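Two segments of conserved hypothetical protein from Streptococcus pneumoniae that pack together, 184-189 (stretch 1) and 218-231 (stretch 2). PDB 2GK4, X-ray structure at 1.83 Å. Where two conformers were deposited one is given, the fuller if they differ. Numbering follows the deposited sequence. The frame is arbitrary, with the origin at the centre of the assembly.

Stretch 1 (184-189) ADLIIA
Stretch 2 (218-231) EIAELLLEKIQAYH

Stretch 1 enters as loop at A184 and D185 and becomes a strand at L186 that runs on past A189. Stretch 2 is already helical at E218, held by i to i+4 backbone hydrogen bonds such as L223 N to I219 O (3.0 Å) and K226 N to L222 O (2.9 Å). Strand and helix run nearly antiparallel, at 172°, with axes 11.9 Å apart at closest approach. The CA of L186 lies 9.7 Å from the CA of K226, and the CA of I188 lies 8.6 Å from the CA of I219. No hydrogen bond crosses between the stretches. Side chains fill the gap, and the contact buries 252 Å² in total.

A184 (phi/psi -76/156) does not reach the helix. D185 (-91/-34, chi1 m, chi2 81°) turns its CA-to-CB bond toward stretch 2, and its CB sits 4.3 Å from Y230 OH. Y230 has chi1 m and chi2 140°. This is a loose contact, with no hydrogen bond; D185 OD1 is hydrogen-bonded elsewhere in the structure.

L186 (-153/134) is extended, with chi1 t and chi2 p. Its CD2 meets K226 CE at 3.8 Å and L223 CD2 at 4.0 Å. K226 (m, t, 93°, p) thus lays part of its aliphatic chain against leucine, while its NZ is hydrogen-bonded elsewhere. L223 has chi1 -91° and chi2 t; its CA-to-CB bond points sideways, yet the side-chain end comes nearer.

I187 (-121/125, m, m) is out of reach, as strand alternation predicts. The CA-to-CB bond of I188 (-93/106, m, t) points toward the helix, as that of L186 does. Its CD1 lies 3.8 Å from L223 CD1 and 4.4 Å from I219 CG2, an apolar cluster. I219 is m, t. L223 therefore touches both L186 and I188. A189 (-98/142) is again out of reach.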

# COMPACT_ATOMS: atom_id res chain seq x y z
N ALA A 184 21.57 -8.41 19.17
CA ALA A 184 21.08 -7.11 19.50
C ALA A 184 21.42 -6.86 20.93
O ALA A 184 21.57 -7.80 21.74
CB ALA A 184 19.55 -7.00 19.26
N ASP A 185 21.49 -5.58 21.24
CA ASP A 185 21.87 -5.09 22.51
C ASP A 185 20.60 -4.92 23.39
O ASP A 185 20.60 -5.20 24.60
CB ASP A 185 22.62 -3.80 22.24
CG ASP A 185 24.00 -4.05 21.58
OD1 ASP A 185 24.16 -4.27 20.30
OD2 ASP A 185 24.95 -4.05 22.38
N LEU A 186 19.51 -4.56 22.73
CA LEU A 186 18.27 -4.17 23.36
C LEU A 186 17.17 -4.49 22.38
O LEU A 186 17.30 -4.18 21.19
CB LEU A 186 18.28 -2.67 23.65
CG LEU A 186 16.96 -2.02 24.06
CD1 LEU A 186 16.49 -2.62 25.43
CD2 LEU A 186 17.14 -0.48 24.19
N ILE A 187 16.11 -5.12 22.87
CA ILE A 187 14.87 -5.28 22.09
C ILE A 187 13.72 -4.63 22.86
O ILE A 187 13.45 -4.98 24.02
CB ILE A 187 14.52 -6.78 21.81
CG1 ILE A 187 15.55 -7.48 20.90
CG2 ILE A 187 13.17 -6.90 21.16
CD1 ILE A 187 15.70 -6.90 19.51
N ILE A 188 13.04 -3.70 22.21
CA ILE A 188 11.88 -3.04 22.79
C ILE A 188 10.63 -3.83 22.35
O ILE A 188 10.22 -3.80 21.17
CB ILE A 188 11.84 -1.56 22.41
CG1 ILE A 188 13.10 -0.86 22.95
CG2 ILE A 188 10.54 -0.86 22.92
CD1 ILE A 188 13.29 0.53 22.42
N ALA A 189 10.08 -4.57 23.30
CA ALA A 189 8.97 -5.48 23.01
C ALA A 189 7.64 -4.81 23.37
O ALA A 189 7.56 -4.08 24.36
CB ALA A 189 9.14 -6.78 23.78
N GLU A 218 7.86 8.24 26.74
CA GLU A 218 8.73 7.54 27.69
C GLU A 218 9.67 6.60 26.97
O GLU A 218 10.84 6.45 27.38
CB GLU A 218 7.92 6.74 28.72
CG GLU A 218 7.60 7.50 30.00
CD GLU A 218 6.62 6.76 30.92
OE1 GLU A 218 6.65 5.50 31.00
OE2 GLU A 218 5.80 7.45 31.57
N ILE A 219 9.18 5.95 25.90
CA ILE A 219 10.04 5.10 25.05
C ILE A 219 11.21 5.92 24.52
O ILE A 219 12.39 5.55 24.69
CB ILE A 219 9.26 4.40 23.89
CG1 ILE A 219 8.22 3.42 24.45
CG2 ILE A 219 10.23 3.66 22.92
CD1 ILE A 219 7.16 2.93 23.40
N ALA A 220 10.87 7.05 23.88
CA ALA A 220 11.90 7.95 23.34
C ALA A 220 12.90 8.46 24.37
O ALA A 220 14.12 8.45 24.11
CB ALA A 220 11.27 9.11 22.51
N GLU A 221 12.39 8.86 25.53
CA GLU A 221 13.20 9.44 26.59
C GLU A 221 14.20 8.42 27.16
O GLU A 221 15.38 8.73 27.35
CB GLU A 221 12.28 10.04 27.68
CG GLU A 221 11.44 11.22 27.14
CD GLU A 221 10.26 11.66 28.03
OE1 GLU A 221 9.87 10.92 28.96
OE2 GLU A 221 9.72 12.76 27.79
N LEU A 222 13.73 7.20 27.38
CA LEU A 222 14.56 6.11 27.87
C LEU A 222 15.62 5.70 26.83
O LEU A 222 16.80 5.49 27.16
CB LEU A 222 13.71 4.91 28.30
CG LEU A 222 14.50 3.75 28.94
CD1 LEU A 222 15.36 4.22 30.10
CD2 LEU A 222 13.56 2.63 29.40
N LEU A 223 15.23 5.60 25.56
CA LEU A 223 16.22 5.34 24.53
C LEU A 223 17.26 6.44 24.54
O LEU A 223 18.44 6.15 24.41
CB LEU A 223 15.60 5.28 23.13
CG LEU A 223 15.15 3.90 22.68
CD1 LEU A 223 14.24 4.06 21.44
CD2 LEU A 223 16.36 3.02 22.36
N LEU A 224 16.83 7.70 24.70
CA LEU A 224 17.82 8.79 24.77
C LEU A 224 18.82 8.56 25.90
O LEU A 224 20.04 8.68 25.70
CB LEU A 224 17.14 10.17 24.85
CG LEU A 224 18.09 11.39 25.01
CD1 LEU A 224 19.03 11.53 23.82
CD2 LEU A 224 17.29 12.70 25.20
N GLU A 225 18.31 8.20 27.07
CA GLU A 225 19.13 7.90 28.24
C GLU A 225 20.12 6.76 27.97
O GLU A 225 21.29 6.84 28.34
CB GLU A 225 18.23 7.58 29.44
CG GLU A 225 18.96 7.27 30.73
CD GLU A 225 18.04 6.66 31.77
OE1 GLU A 225 17.08 7.34 32.16
OE2 GLU A 225 18.28 5.50 32.19
N LYS A 226 19.64 5.70 27.33
CA LYS A 226 20.47 4.53 27.06
C LYS A 226 21.55 4.86 26.05
O LYS A 226 22.71 4.41 26.18
CB LYS A 226 19.60 3.36 26.61
CG LYS A 226 18.78 2.80 27.77
CD LYS A 226 17.97 1.60 27.34
CE LYS A 226 18.73 0.30 27.60
NZ LYS A 226 19.09 0.13 29.05
N ILE A 227 21.20 5.67 25.06
CA ILE A 227 22.18 6.08 24.08
C ILE A 227 23.21 7.04 24.69
O ILE A 227 24.41 6.92 24.40
CB ILE A 227 21.51 6.69 22.81
CG1 ILE A 227 20.85 5.55 22.02
CG2 ILE A 227 22.53 7.40 21.93
CD1 ILE A 227 19.88 6.05 21.00
N GLN A 228 22.75 7.97 25.52
CA GLN A 228 23.66 8.92 26.15
C GLN A 228 24.67 8.16 27.00
O GLN A 228 25.81 8.60 27.15
CB GLN A 228 22.91 9.97 26.98
CG GLN A 228 22.15 11.01 26.15
CD GLN A 228 21.30 11.96 26.99
OE1 GLN A 228 20.75 11.58 28.03
NE2 GLN A 228 21.15 13.19 26.51
N ALA A 229 24.27 6.99 27.50
CA ALA A 229 25.11 6.12 28.34
C ALA A 229 26.18 5.38 27.57
O ALA A 229 27.11 4.82 28.18
CB ALA A 229 24.25 5.13 29.12
N TYR A 230 26.06 5.34 26.25
CA TYR A 230 27.05 4.66 25.42
C TYR A 230 28.34 5.45 25.39
O TYR A 230 29.42 4.86 25.36
CB TYR A 230 26.54 4.46 24.00
CG TYR A 230 25.48 3.39 23.81
CD1 TYR A 230 24.40 3.60 22.95
CD2 TYR A 230 25.59 2.14 24.44
CE1 TYR A 230 23.44 2.62 22.73
CE2 TYR A 230 24.62 1.14 24.22
CZ TYR A 230 23.54 1.40 23.38
OH TYR A 230 22.57 0.45 23.13
N HIS A 231 28.22 6.77 25.41
CA HIS A 231 29.38 7.66 25.33
C HIS A 231 29.55 8.47 26.61
O HIS A 231 29.09 8.07 27.69
CB HIS A 231 29.26 8.57 24.10
CG HIS A 231 27.95 9.30 24.01
ND1 HIS A 231 27.76 10.56 24.53
CD2 HIS A 231 26.77 8.95 23.43
CE1 HIS A 231 26.52 10.95 24.29
NE2 HIS A 231 25.90 10.00 23.63